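Local coordinates for protein enolase-phosphatase E1 (Saccharomyces cerevisiae, PDB 2G80) that probably catalyses the enolization and then the magnesium-dependent dephosphorylation of 2,3-diketo-5-methylthiopentyl-1-phosphate to an acireductone in methionine salvage, at residues S78-D83 / A90-L95; Y111-G116 / G120-P125; F141-G146 / Q191-I196; V158-A163 / D167-N172; V207-L210 / L215-D218. One frame throughout, in Å; residues are numbered along the deposited sequence.

In the fold
Contacts 3 and 5 belong to the parallel-sheet core of this HAD-like hydrolase, beside the magnesium site of D37, E39 and D212. Their centres lie about 10 Å apart and they meet directly, Y193 OH sitting 3.3 Å from F209 CE2. The side chain of E216 in contact 5 is about 5 Å from the magnesium ion. Contacts 2 and 4, with centres about 13 Å apart, join where A124 O lies 2.9 Å from Q159 N, probably a hydrogen bond. Contacts 1 and 4 both lie away from the annotated sites; the centre of contact 1 is about 22 Å from that of contact 2, although its helix 85-97 is followed in the chain by helix 103-118 of contact 2.

Contact 1 of 5, residues S78-D83 / A90-L95; sequences SQFHID and AHILEL
F80 and I82 pack their apolar side chains against H91, I92 and L95, joining the loop after helix 72-78 to helix 85-97 without a hydrogen bond across the contact. The F80 ring is met at three places. I92 crosses one face, its CG1 4.2 Å from the ring centroid and displaced toward the rim, while I92 CD1 reaches F80 CE2 at 3.9 Å. L95 runs past in the opposite direction and brings CD1 to 3.9 Å from F80 CE1. F80 CD1 in turn lies at the edge of the H91 imidazole, 4.1 Å from H91 CD2.

The imidazole is itself sandwiched. I82 CD1 rests over one face, 3.5 Å from H91 CG, in a CH-pi contact, and L95 CG from the next helical turn lies over the opposite face. H91 can offer this surface because its CG stands anti to the backbone N (chi1 179°), which carries the ring out toward the loop. The loop in turn is bent by a type I turn, closed by H81 N to S78 O at 3.0 Å, and H81 leaves the helical conformation with positive phi.

F80 also touches I104 of helix 103-118, and I92 reaches F56, V60 and V64 of helix 46-65. The whole is a helix-loop-helix connection in the helical insertion between strands 33-36 and 140-143, the position of a C1-type cap in HAD hydrolases.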
# COMPACT_ATOMS: atom_id res chain seq x y z
N SER A 78 16.42 -5.03 -18.41
CA SER A 78 17.14 -4.23 -19.39
C SER A 78 16.95 -2.71 -19.18
O SER A 78 17.86 -1.95 -19.49
CB SER A 78 16.77 -4.61 -20.83
OG SER A 78 15.39 -4.30 -21.06
N GLN A 79 15.81 -2.30 -18.63
CA GLN A 79 15.55 -0.87 -18.35
C GLN A 79 16.35 -0.23 -17.19
O GLN A 79 16.17 0.95 -16.91
CB GLN A 79 14.05 -0.62 -18.20
CG GLN A 79 13.32 -0.90 -19.53
CD GLN A 79 11.96 -0.23 -19.61
OE1 GLN A 79 11.16 -0.31 -18.68
NE2 GLN A 79 11.68 0.41 -20.74
N PHE A 80 17.18 -1.02 -16.50
CA PHE A 80 18.16 -0.47 -15.56
C PHE A 80 19.38 0.05 -16.33
O PHE A 80 20.10 0.89 -15.79
CB PHE A 80 18.62 -1.49 -14.52
CG PHE A 80 17.59 -1.82 -13.51
CD1 PHE A 80 17.25 -0.88 -12.53
CD2 PHE A 80 16.95 -3.06 -13.52
CE1 PHE A 80 16.29 -1.17 -11.55
CE2 PHE A 80 16.01 -3.38 -12.55
CZ PHE A 80 15.67 -2.42 -11.56
N HIS A 81 19.59 -0.45 -17.55
CA HIS A 81 20.70 -0.08 -18.43
C HIS A 81 22.09 -0.43 -17.90
O HIS A 81 23.06 0.30 -18.15
CB HIS A 81 20.61 1.41 -18.90
CG HIS A 81 19.29 1.75 -19.50
ND1 HIS A 81 18.87 1.22 -20.71
CD2 HIS A 81 18.27 2.51 -19.04
CE1 HIS A 81 17.65 1.66 -20.97
NE2 HIS A 81 17.27 2.46 -19.98
N ILE A 82 22.18 -1.56 -17.20
CA ILE A 82 23.42 -2.11 -16.65
C ILE A 82 23.55 -3.54 -17.20
O ILE A 82 22.77 -4.42 -16.83
CB ILE A 82 23.42 -2.18 -15.11
CG1 ILE A 82 23.20 -0.79 -14.50
CG2 ILE A 82 24.75 -2.81 -14.62
CD1 ILE A 82 22.93 -0.83 -13.00
N ASP A 83 24.54 -3.76 -18.05
CA ASP A 83 24.79 -5.04 -18.71
C ASP A 83 25.52 -6.06 -17.84
O ASP A 83 25.22 -7.26 -17.96
CB ASP A 83 25.55 -4.83 -20.02
CG ASP A 83 24.78 -3.94 -21.02
OD1 ASP A 83 23.55 -3.74 -20.85
OD2 ASP A 83 25.42 -3.44 -21.97
N ALA A 90 24.13 -5.98 -7.64
CA ALA A 90 24.52 -5.02 -6.60
C ALA A 90 23.70 -3.70 -6.61
O ALA A 90 23.31 -3.21 -5.54
CB ALA A 90 26.04 -4.71 -6.70
N HIS A 91 23.44 -3.17 -7.80
CA HIS A 91 22.64 -1.93 -7.97
C HIS A 91 21.19 -2.09 -7.46
O HIS A 91 20.70 -1.22 -6.76
CB HIS A 91 22.63 -1.49 -9.44
CG HIS A 91 21.83 -0.26 -9.73
ND1 HIS A 91 22.30 1.01 -9.47
CD2 HIS A 91 20.61 -0.10 -10.31
CE1 HIS A 91 21.40 1.90 -9.86
NE2 HIS A 91 20.37 1.25 -10.38
N ILE A 92 20.53 -3.20 -7.81
CA ILE A 92 19.14 -3.47 -7.38
C ILE A 92 19.06 -3.55 -5.86
O ILE A 92 18.20 -2.94 -5.26
CB ILE A 92 18.57 -4.76 -8.03
CG1 ILE A 92 18.37 -4.54 -9.54
CG2 ILE A 92 17.23 -5.22 -7.38
CD1 ILE A 92 18.18 -5.84 -10.36
N LEU A 93 20.00 -4.29 -5.26
CA LEU A 93 20.07 -4.44 -3.79
C LEU A 93 20.39 -3.12 -3.10
O LEU A 93 19.90 -2.90 -2.01
CB LEU A 93 21.08 -5.49 -3.40
CG LEU A 93 20.74 -6.88 -3.91
CD1 LEU A 93 21.95 -7.80 -3.77
CD2 LEU A 93 19.51 -7.43 -3.23
N GLU A 94 21.19 -2.25 -3.75
CA GLU A 94 21.50 -0.92 -3.24
C GLU A 94 20.25 -0.05 -3.24
O GLU A 94 20.03 0.67 -2.26
CB GLU A 94 22.58 -0.25 -4.09
CG GLU A 94 22.95 1.18 -3.69
CD GLU A 94 24.04 1.80 -4.57
OE1 GLU A 94 24.53 1.17 -5.54
OE2 GLU A 94 24.40 2.97 -4.28
N LEU A 95 19.48 -0.07 -4.32
CA LEU A 95 18.23 0.72 -4.40
C LEU A 95 17.23 0.38 -3.27
O LEU A 95 16.59 1.28 -2.72
CB LEU A 95 17.53 0.57 -5.76
CG LEU A 95 18.24 1.04 -7.06
CD1 LEU A 95 17.43 0.56 -8.25
CD2 LEU A 95 18.43 2.52 -7.14

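Contact 2 of 5, residues Y111-G116 / G120-P125; sequences YVWAHG and GQIKAP
G116 O is the acceptor on which this contact turns, gathering the amides of the chain that leaves helix 103-118. I122 N donates to it at 3.2 Å with an N-H...O angle of 137°, approaching from well above the carbonyl plane. Q121 N is nearer, 2.8 Å from G116 O, but its bond is bent and weak. S119 OG bonds to H115 O, with G116 O a weaker, alternative or shared partner. G120, with phi 81°, ends the helix in a Schellman motif.

I122 lays its CG1 against the carbonyl, 3.3 Å from G116 C. That requires CG1 to sit between the backbone N and carbonyl carbon (chi1 47°), and from there CD1 reaches W113 CD1 at 4.1 Å. G116 has to be small: a beta carbon on it would run into I122 CD1. Shortening I122 to an alanine would probably open a gap beside G116 and leave W113 CD1 without this neighbour.

The polar side chains find partners nearby. W113 NE1 bonds to L52 O, and Q121 NE2 to S119 OG, the Q121 amide standing almost perpendicular to the H115 ring. K123 NZ bonds to H166 O. Beyond the turn, A124 shares backbone bonds with Y157 and Q159 and touches L154, so the segment passes from helix 103-118 alongside helix 148-156 on its way to helix 128-136.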
# COMPACT_ATOMS: atom_id res chain seq x y z
N TYR A 111 6.53 -7.82 -10.31
CA TYR A 111 6.67 -9.11 -10.94
C TYR A 111 6.99 -10.23 -9.92
O TYR A 111 6.37 -11.28 -9.92
CB TYR A 111 7.78 -9.03 -12.01
CG TYR A 111 8.07 -10.32 -12.70
CD1 TYR A 111 7.37 -10.68 -13.88
CD2 TYR A 111 9.04 -11.20 -12.21
CE1 TYR A 111 7.62 -11.89 -14.52
CE2 TYR A 111 9.30 -12.42 -12.85
CZ TYR A 111 8.58 -12.76 -14.00
OH TYR A 111 8.85 -13.94 -14.65
N VAL A 112 7.98 -9.98 -9.07
CA VAL A 112 8.41 -10.95 -8.03
C VAL A 112 7.30 -11.18 -6.97
O VAL A 112 7.02 -12.33 -6.59
CB VAL A 112 9.76 -10.51 -7.39
CG1 VAL A 112 10.18 -11.40 -6.23
CG2 VAL A 112 10.88 -10.50 -8.45
N TRP A 113 6.70 -10.09 -6.50
CA TRP A 113 5.63 -10.15 -5.51
C TRP A 113 4.41 -10.82 -6.07
O TRP A 113 3.83 -11.66 -5.37
CB TRP A 113 5.28 -8.77 -4.92
CG TRP A 113 6.36 -8.15 -4.10
CD1 TRP A 113 7.33 -8.80 -3.38
CD2 TRP A 113 6.54 -6.75 -3.84
NE1 TRP A 113 8.11 -7.90 -2.72
CE2 TRP A 113 7.65 -6.63 -2.97
CE3 TRP A 113 5.86 -5.59 -4.22
CZ2 TRP A 113 8.13 -5.39 -2.51
CZ3 TRP A 113 6.33 -4.34 -3.75
CH2 TRP A 113 7.45 -4.26 -2.90
N ALA A 114 4.05 -10.56 -7.33
CA ALA A 114 2.90 -11.24 -7.93
C ALA A 114 3.02 -12.76 -7.85
O ALA A 114 2.07 -13.42 -7.46
CB ALA A 114 2.62 -10.76 -9.38
N HIS A 115 4.19 -13.29 -8.19
CA HIS A 115 4.47 -14.72 -8.13
C HIS A 115 4.50 -15.17 -6.68
O HIS A 115 4.03 -16.26 -6.40
CB HIS A 115 5.79 -15.09 -8.86
CG HIS A 115 6.16 -16.54 -8.74
ND1 HIS A 115 5.54 -17.53 -9.46
CD2 HIS A 115 7.07 -17.17 -7.95
CE1 HIS A 115 6.05 -18.70 -9.13
NE2 HIS A 115 6.99 -18.51 -8.22
N GLY A 116 5.09 -14.38 -5.79
CA GLY A 116 5.08 -14.66 -4.34
C GLY A 116 3.66 -14.81 -3.78
O GLY A 116 3.35 -15.78 -3.10
N GLY A 120 1.43 -18.52 -3.01
CA GLY A 120 1.13 -18.69 -1.59
C GLY A 120 2.31 -18.44 -0.68
O GLY A 120 2.22 -18.72 0.52
N GLN A 121 3.41 -17.91 -1.23
CA GLN A 121 4.61 -17.64 -0.42
C GLN A 121 4.49 -16.39 0.45
O GLN A 121 5.23 -16.25 1.41
CB GLN A 121 5.85 -17.55 -1.30
CG GLN A 121 6.12 -18.81 -2.11
CD GLN A 121 7.34 -18.66 -3.03
OE1 GLN A 121 8.47 -18.48 -2.55
NE2 GLN A 121 7.11 -18.72 -4.35
N ILE A 122 3.56 -15.49 0.11
CA ILE A 122 3.32 -14.27 0.87
C ILE A 122 1.83 -13.94 0.85
O ILE A 122 1.12 -14.19 -0.14
CB ILE A 122 4.20 -13.04 0.38
CG1 ILE A 122 4.18 -12.89 -1.14
CG2 ILE A 122 5.67 -13.23 0.82
CD1 ILE A 122 4.95 -11.69 -1.74
N LYS A 123 1.36 -13.39 1.97
CA LYS A 123 -0.04 -13.01 2.18
C LYS A 123 -0.04 -11.70 2.91
O LYS A 123 0.76 -11.52 3.82
CB LYS A 123 -0.74 -14.11 2.98
CG LYS A 123 -0.89 -15.42 2.17
CD LYS A 123 -1.28 -16.58 3.00
CE LYS A 123 -1.08 -17.87 2.22
NZ LYS A 123 -1.42 -19.04 3.07
N ALA A 124 -0.92 -10.78 2.54
CA ALA A 124 -0.98 -9.43 3.16
C ALA A 124 -1.74 -9.49 4.51
O ALA A 124 -2.94 -9.80 4.53
CB ALA A 124 -1.60 -8.42 2.22
N PRO A 125 -1.06 -9.17 5.63
CA PRO A 125 -1.67 -9.23 6.95
C PRO A 125 -2.64 -8.07 7.30
O PRO A 125 -2.37 -7.28 8.21
CB PRO A 125 -0.44 -9.24 7.89
CG PRO A 125 0.57 -8.46 7.19
CD PRO A 125 0.33 -8.66 5.71

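Contact 3 of 5, residues F141-G146 / Q191-I196; sequences FIYSSG and QSYANI
Y143 points its ring from the sheet into helix 190-200, where I196, Y193 and S192 take it from different directions. I196 sits over one face, its CD1 almost above the ring centre and 3.6 Å from the centroid, a well-centred CH-pi contact. Y193 comes at the edge instead. The two tyrosine planes stand 83° apart, with centroids separated by 5.4 Å, and it is the CD2-CE2 edge of Y143 that faces the ring of Y193: an offset edge-to-face pair. Y143 CE2 is 3.6 Å from Y193 CZ, which lies in the plane of the Y143 ring. At the far end, Y143 OH rests 3.3 Å from S192 CB.

The ring meets the helix because its CG is anti to the backbone N and beside the carbonyl carbon (chi1 -176°), which turns it toward I196 and Y193. All three hydroxyls are satisfied outside the pair of segments, and by consecutive carbonyls: Y143 OH bonds to G185 O, S192 OG to K186 O and Y193 OH to K187 O. K187, a predicted substrate-binding residue, also makes a cation-pi contact with the Y143 ring and a bond from NZ to Y143 O, while S144, likewise predicted to bind substrate, hydrogen-bonds through OG to OE1 of the magnesium ligand E39.

Strand 141-143 and helix 191-196 run nearly antiparallel, at 156° and 11.7 Å between axes. The strand pairs with strands 33-36 and 177-179, while Y193 leans across to helix 214-221.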
# COMPACT_ATOMS: atom_id res chain seq x y z
N PHE A 141 -12.33 3.69 -0.83
CA PHE A 141 -11.21 4.00 -1.70
C PHE A 141 -9.90 3.94 -0.91
O PHE A 141 -9.85 4.29 0.27
CB PHE A 141 -11.39 5.39 -2.33
CG PHE A 141 -12.58 5.48 -3.23
CD1 PHE A 141 -12.43 5.30 -4.59
CD2 PHE A 141 -13.85 5.69 -2.71
CE1 PHE A 141 -13.51 5.36 -5.43
CE2 PHE A 141 -14.96 5.77 -3.55
CZ PHE A 141 -14.80 5.60 -4.91
N ILE A 142 -8.85 3.48 -1.58
CA ILE A 142 -7.51 3.36 -1.00
C ILE A 142 -6.62 4.47 -1.58
O ILE A 142 -6.78 4.81 -2.76
CB ILE A 142 -6.90 1.96 -1.29
CG1 ILE A 142 -7.87 0.82 -0.88
CG2 ILE A 142 -5.57 1.76 -0.56
CD1 ILE A 142 -8.21 0.72 0.60
N TYR A 143 -5.78 5.08 -0.73
CA TYR A 143 -4.75 6.05 -1.14
C TYR A 143 -3.44 5.66 -0.46
O TYR A 143 -3.36 5.68 0.77
CB TYR A 143 -5.13 7.48 -0.77
CG TYR A 143 -4.19 8.61 -1.23
CD1 TYR A 143 -3.45 8.54 -2.43
CD2 TYR A 143 -4.16 9.82 -0.53
CE1 TYR A 143 -2.64 9.61 -2.87
CE2 TYR A 143 -3.38 10.90 -0.97
CZ TYR A 143 -2.63 10.79 -2.13
OH TYR A 143 -1.86 11.85 -2.51
N SER A 144 -2.42 5.32 -1.26
CA SER A 144 -1.12 4.86 -0.74
C SER A 144 0.08 5.32 -1.58
O SER A 144 -0.09 5.73 -2.70
CB SER A 144 -1.14 3.32 -0.66
OG SER A 144 0.01 2.81 0.00
N SER A 145 1.29 5.23 -1.03
CA SER A 145 2.55 5.51 -1.79
C SER A 145 2.82 4.40 -2.82
O SER A 145 3.42 4.66 -3.87
CB SER A 145 3.76 5.67 -0.85
OG SER A 145 3.98 4.49 -0.07
N GLY A 146 2.35 3.19 -2.54
CA GLY A 146 2.46 2.08 -3.49
C GLY A 146 1.56 2.33 -4.68
O GLY A 146 0.47 2.90 -4.51
N GLN A 191 -3.83 19.66 -2.56
CA GLN A 191 -4.23 19.51 -3.97
C GLN A 191 -4.51 18.08 -4.36
O GLN A 191 -5.42 17.84 -5.17
CB GLN A 191 -3.15 20.08 -4.90
CG GLN A 191 -3.45 20.02 -6.43
CD GLN A 191 -4.62 20.90 -6.86
OE1 GLN A 191 -4.62 22.12 -6.61
NE2 GLN A 191 -5.62 20.29 -7.52
N SER A 192 -3.68 17.17 -3.84
CA SER A 192 -3.84 15.75 -4.05
C SER A 192 -5.22 15.29 -3.59
O SER A 192 -5.87 14.51 -4.29
CB SER A 192 -2.74 14.95 -3.33
OG SER A 192 -1.43 15.49 -3.57
N TYR A 193 -5.69 15.81 -2.44
CA TYR A 193 -7.04 15.48 -1.91
C TYR A 193 -8.18 16.12 -2.73
O TYR A 193 -9.24 15.55 -2.84
CB TYR A 193 -7.14 15.77 -0.42
CG TYR A 193 -6.18 14.90 0.32
CD1 TYR A 193 -6.53 13.60 0.70
CD2 TYR A 193 -4.87 15.33 0.56
CE1 TYR A 193 -5.62 12.78 1.35
CE2 TYR A 193 -3.95 14.51 1.18
CZ TYR A 193 -4.32 13.24 1.59
OH TYR A 193 -3.41 12.43 2.24
N ALA A 194 -7.92 17.28 -3.32
CA ALA A 194 -8.85 17.90 -4.25
C ALA A 194 -8.98 17.02 -5.52
O ALA A 194 -10.09 16.86 -6.05
CB ALA A 194 -8.41 19.32 -4.60
N ASN A 195 -7.86 16.45 -5.97
CA ASN A 195 -7.83 15.51 -7.09
C ASN A 195 -8.66 14.27 -6.79
O ASN A 195 -9.45 13.83 -7.62
CB ASN A 195 -6.40 15.12 -7.51
CG ASN A 195 -5.57 16.31 -8.04
OD1 ASN A 195 -6.10 17.31 -8.54
ND2 ASN A 195 -4.25 16.19 -7.94
N ILE A 196 -8.52 13.71 -5.59
CA ILE A 196 -9.29 12.51 -5.17
C ILE A 196 -10.79 12.81 -5.03
O ILE A 196 -11.61 11.97 -5.43
CB ILE A 196 -8.72 11.89 -3.86
CG1 ILE A 196 -7.31 11.33 -4.14
CG2 ILE A 196 -9.69 10.78 -3.23
CD1 ILE A 196 -6.56 10.92 -2.88

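Contact 4 of 5, residues V158-A163 / D167-N172; sequences VQDPNA and DSLDLN
V158 and L169 exchange a full pair of backbone hydrogen bonds although neither belongs to a strand: the link is a single antiparallel bridge of the hydrogen-bonded kind in an otherwise irregular loop. V158 N donates to L169 O at 2.8 Å, and L169 N returns the bond to V158 O at 2.6 Å. Both donors lie in the carbonyl plane of their acceptor. The touching parts then diverge, their end-to-end directions 112° apart.

Side chains pack beside the bridge. V158 turns CG2 toward L171, 3.8 Å from L171 CG, the two crossing at about a right angle. L169 has its CG beside the backbone N (chi1 -52°), which sends the branched end along the other segment: its CD1 meets D160 CA at 4.0 Å and P161 CD at 4.2 Å.

D160 works with both carboxylate oxygens. OD1 accepts N162 N at 3.0 Å in an Asx turn, and OD2 receives a bond from a water, 2.8 Å away, that also donates to D167 O. The water therefore ties the two segments together beyond the bridge. D170 makes a second Asx turn to N172 N.

V158 and P161 both touch I131, so this side of the loop packs on helix 128-136. The result is a long connection between helix 148-156 and strand 177-179, pinched by an isolated beta bridge and shaped by Asx turns and a type I turn, D160 to A163.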
# COMPACT_ATOMS: atom_id res chain seq x y z
N VAL A 158 -5.00 -11.48 0.70
CA VAL A 158 -5.05 -11.09 2.07
C VAL A 158 -5.05 -12.34 2.95
O VAL A 158 -5.80 -13.30 2.70
CB VAL A 158 -6.33 -10.19 2.34
CG1 VAL A 158 -6.50 -9.88 3.80
CG2 VAL A 158 -6.26 -8.91 1.51
N GLN A 159 -4.23 -12.30 3.99
CA GLN A 159 -4.13 -13.36 4.98
C GLN A 159 -5.48 -13.50 5.70
O GLN A 159 -6.09 -12.49 6.14
CB GLN A 159 -3.02 -13.04 5.96
CG GLN A 159 -2.79 -14.02 7.03
CD GLN A 159 -1.54 -13.69 7.82
OE1 GLN A 159 -1.63 -13.19 8.94
NE2 GLN A 159 -0.39 -13.94 7.23
N ASP A 160 -5.95 -14.75 5.79
CA ASP A 160 -7.20 -15.07 6.46
C ASP A 160 -6.94 -15.02 7.97
O ASP A 160 -6.20 -15.84 8.46
CB ASP A 160 -7.71 -16.46 6.01
CG ASP A 160 -9.08 -16.81 6.59
OD1 ASP A 160 -9.60 -16.09 7.47
OD2 ASP A 160 -9.63 -17.84 6.16
N PRO A 161 -7.57 -14.08 8.70
CA PRO A 161 -7.33 -14.05 10.17
C PRO A 161 -7.72 -15.35 10.88
O PRO A 161 -7.08 -15.73 11.85
CB PRO A 161 -8.18 -12.87 10.67
CG PRO A 161 -8.54 -12.06 9.43
CD PRO A 161 -8.56 -13.05 8.30
N ASN A 162 -8.74 -16.04 10.37
CA ASN A 162 -9.17 -17.33 10.94
C ASN A 162 -8.18 -18.49 10.72
O ASN A 162 -8.20 -19.45 11.49
CB ASN A 162 -10.57 -17.68 10.44
CG ASN A 162 -11.18 -18.87 11.19
OD1 ASN A 162 -11.33 -18.84 12.42
ND2 ASN A 162 -11.50 -19.93 10.45
N ALA A 163 -7.31 -18.39 9.72
CA ALA A 163 -6.35 -19.44 9.41
C ALA A 163 -5.29 -18.87 8.46
O ALA A 163 -5.38 -19.04 7.23
CB ALA A 163 -7.08 -20.63 8.78
N ASP A 167 -5.73 -20.70 2.50
CA ASP A 167 -5.87 -19.80 1.32
C ASP A 167 -6.07 -18.33 1.74
O ASP A 167 -6.69 -18.06 2.76
CB ASP A 167 -7.09 -20.15 0.44
CG ASP A 167 -6.97 -21.50 -0.32
OD1 ASP A 167 -5.86 -21.93 -0.71
OD2 ASP A 167 -8.05 -22.10 -0.56
N SER A 168 -5.52 -17.43 0.95
CA SER A 168 -5.68 -16.00 1.13
C SER A 168 -7.11 -15.58 0.71
O SER A 168 -7.84 -16.35 0.10
CB SER A 168 -4.66 -15.26 0.30
OG SER A 168 -4.79 -15.59 -1.08
N LEU A 169 -7.50 -14.35 1.07
CA LEU A 169 -8.81 -13.77 0.75
C LEU A 169 -8.62 -12.66 -0.28
O LEU A 169 -7.61 -11.96 -0.28
CB LEU A 169 -9.44 -13.14 2.01
CG LEU A 169 -9.53 -14.01 3.25
CD1 LEU A 169 -10.07 -13.20 4.39
CD2 LEU A 169 -10.40 -15.25 2.99
N ASP A 170 -9.63 -12.47 -1.13
CA ASP A 170 -9.63 -11.43 -2.15
C ASP A 170 -10.61 -10.35 -1.68
O ASP A 170 -11.80 -10.60 -1.52
CB ASP A 170 -10.03 -12.01 -3.50
CG ASP A 170 -9.93 -10.99 -4.66
OD1 ASP A 170 -9.52 -9.82 -4.49
OD2 ASP A 170 -10.27 -11.38 -5.79
N LEU A 171 -10.08 -9.15 -1.42
CA LEU A 171 -10.89 -8.00 -1.07
C LEU A 171 -11.13 -7.03 -2.23
O LEU A 171 -11.83 -6.04 -2.02
CB LEU A 171 -10.24 -7.23 0.08
CG LEU A 171 -9.95 -7.99 1.39
CD1 LEU A 171 -9.59 -6.94 2.45
CD2 LEU A 171 -11.12 -8.85 1.85
N ASN A 172 -10.59 -7.30 -3.42
CA ASN A 172 -10.76 -6.37 -4.56
C ASN A 172 -12.22 -6.12 -4.97
O ASN A 172 -12.54 -5.02 -5.39
CB ASN A 172 -9.88 -6.76 -5.77
CG ASN A 172 -8.37 -6.55 -5.48
OD1 ASN A 172 -7.93 -5.50 -5.01
ND2 ASN A 172 -7.60 -7.57 -5.75
O HOH W 1 -8.75 -19.16 3.86

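Contact 5 of 5, residues V207-L210 / L215-D218; sequences VLFL and LELD
Strand 207-210 runs extended into the core and helix 215-218 folds back beside it, F209 and L217 coming closest with alpha carbons 7.1 Å apart. No hydrogen bond joins the segments, and the space between them is filled by side chains. F209 holds CG anti to its amide nitrogen (chi1 175°), so the ring leaves the strand toward the helix and meets it edge on. F209 CE2 is 3.7 Å from E216 O, which lies near the ring plane, and CZ is 3.8 Å from E216 OE1. A ring edge set against this carbonyl oxygen is likely to be mildly favourable, since the aromatic C-H bonds carry partial positive charge. The carboxylate and ring planes are inclined by only 17°.

L217 meets the same side of the ring obliquely, nearer its root. Its CD2 touches F209 CD2 at 3.7 Å and also lies 3.3 Å from F209 O, a snug fit against the strand backbone. If F209 were replaced by an alanine, a gap would probably open between strand and helix, leaving L217 CD2 and the E216 backbone without their aromatic neighbour.

The E216 carboxylate also faces the active-site region: OE1 bonds to S211 OG and forms a salt bridge with K187, a predicted substrate-binding residue.

Strand 207-211 sits between strands 33-36 and 226-230, and with helix 214-221 and strand 226-230 it forms a beta-alpha-beta unit. L217 also touches T227 and L229 of strand 226-230, and the F209 ring meets Y193 of helix 190-200.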
# COMPACT_ATOMS: atom_id res chain seq x y z
N VAL A 207 -16.78 12.67 3.35
CA VAL A 207 -15.63 11.75 3.30
C VAL A 207 -14.91 11.69 4.65
O VAL A 207 -14.69 12.73 5.25
CB VAL A 207 -14.61 12.13 2.17
CG1 VAL A 207 -13.50 11.07 2.02
CG2 VAL A 207 -15.33 12.30 0.83
N LEU A 208 -14.61 10.48 5.15
CA LEU A 208 -13.70 10.31 6.31
C LEU A 208 -12.38 9.68 5.80
O LEU A 208 -12.39 8.60 5.17
CB LEU A 208 -14.28 9.42 7.41
CG LEU A 208 -13.41 9.17 8.66
CD1 LEU A 208 -13.12 10.47 9.38
CD2 LEU A 208 -14.08 8.17 9.62
N PHE A 209 -11.25 10.34 6.08
CA PHE A 209 -9.91 9.85 5.72
C PHE A 209 -9.20 9.34 6.99
O PHE A 209 -9.06 10.07 7.98
CB PHE A 209 -9.12 10.97 5.03
CG PHE A 209 -7.68 10.62 4.73
CD1 PHE A 209 -7.32 9.41 4.13
CD2 PHE A 209 -6.67 11.56 4.97
CE1 PHE A 209 -5.99 9.13 3.82
CE2 PHE A 209 -5.34 11.29 4.67
CZ PHE A 209 -4.99 10.09 4.08
N LEU A 210 -8.77 8.07 6.94
CA LEU A 210 -8.09 7.40 8.03
C LEU A 210 -6.63 7.12 7.64
O LEU A 210 -6.35 6.50 6.60
CB LEU A 210 -8.79 6.10 8.40
CG LEU A 210 -10.26 6.25 8.85
CD1 LEU A 210 -11.02 4.93 8.69
CD2 LEU A 210 -10.38 6.84 10.25
N LEU A 215 0.37 14.45 9.07
CA LEU A 215 0.67 15.34 7.96
C LEU A 215 -0.23 15.06 6.74
O LEU A 215 -0.56 15.99 5.98
CB LEU A 215 2.16 15.25 7.59
CG LEU A 215 3.16 15.65 8.69
CD1 LEU A 215 4.60 15.38 8.23
CD2 LEU A 215 2.99 17.11 9.09
N GLU A 216 -0.63 13.80 6.57
CA GLU A 216 -1.57 13.42 5.53
C GLU A 216 -2.96 13.97 5.92
O GLU A 216 -3.65 14.54 5.10
CB GLU A 216 -1.62 11.89 5.36
CG GLU A 216 -0.29 11.28 4.86
CD GLU A 216 -0.34 9.76 4.66
OE1 GLU A 216 -1.41 9.11 4.88
OE2 GLU A 216 0.71 9.19 4.25
N LEU A 217 -3.35 13.76 7.17
CA LEU A 217 -4.64 14.20 7.69
C LEU A 217 -4.77 15.72 7.63
O LEU A 217 -5.83 16.21 7.26
CB LEU A 217 -4.87 13.69 9.12
CG LEU A 217 -4.96 12.17 9.40
CD1 LEU A 217 -5.15 11.98 10.87
CD2 LEU A 217 -6.10 11.41 8.63
N ASP A 218 -3.68 16.44 7.95
CA ASP A 218 -3.63 17.91 7.84
C ASP A 218 -3.87 18.38 6.39
O ASP A 218 -4.56 19.37 6.18
CB ASP A 218 -2.25 18.46 8.23
CG ASP A 218 -1.94 18.38 9.72
OD1 ASP A 218 -2.81 18.08 10.55
OD2 ASP A 218 -0.77 18.62 10.07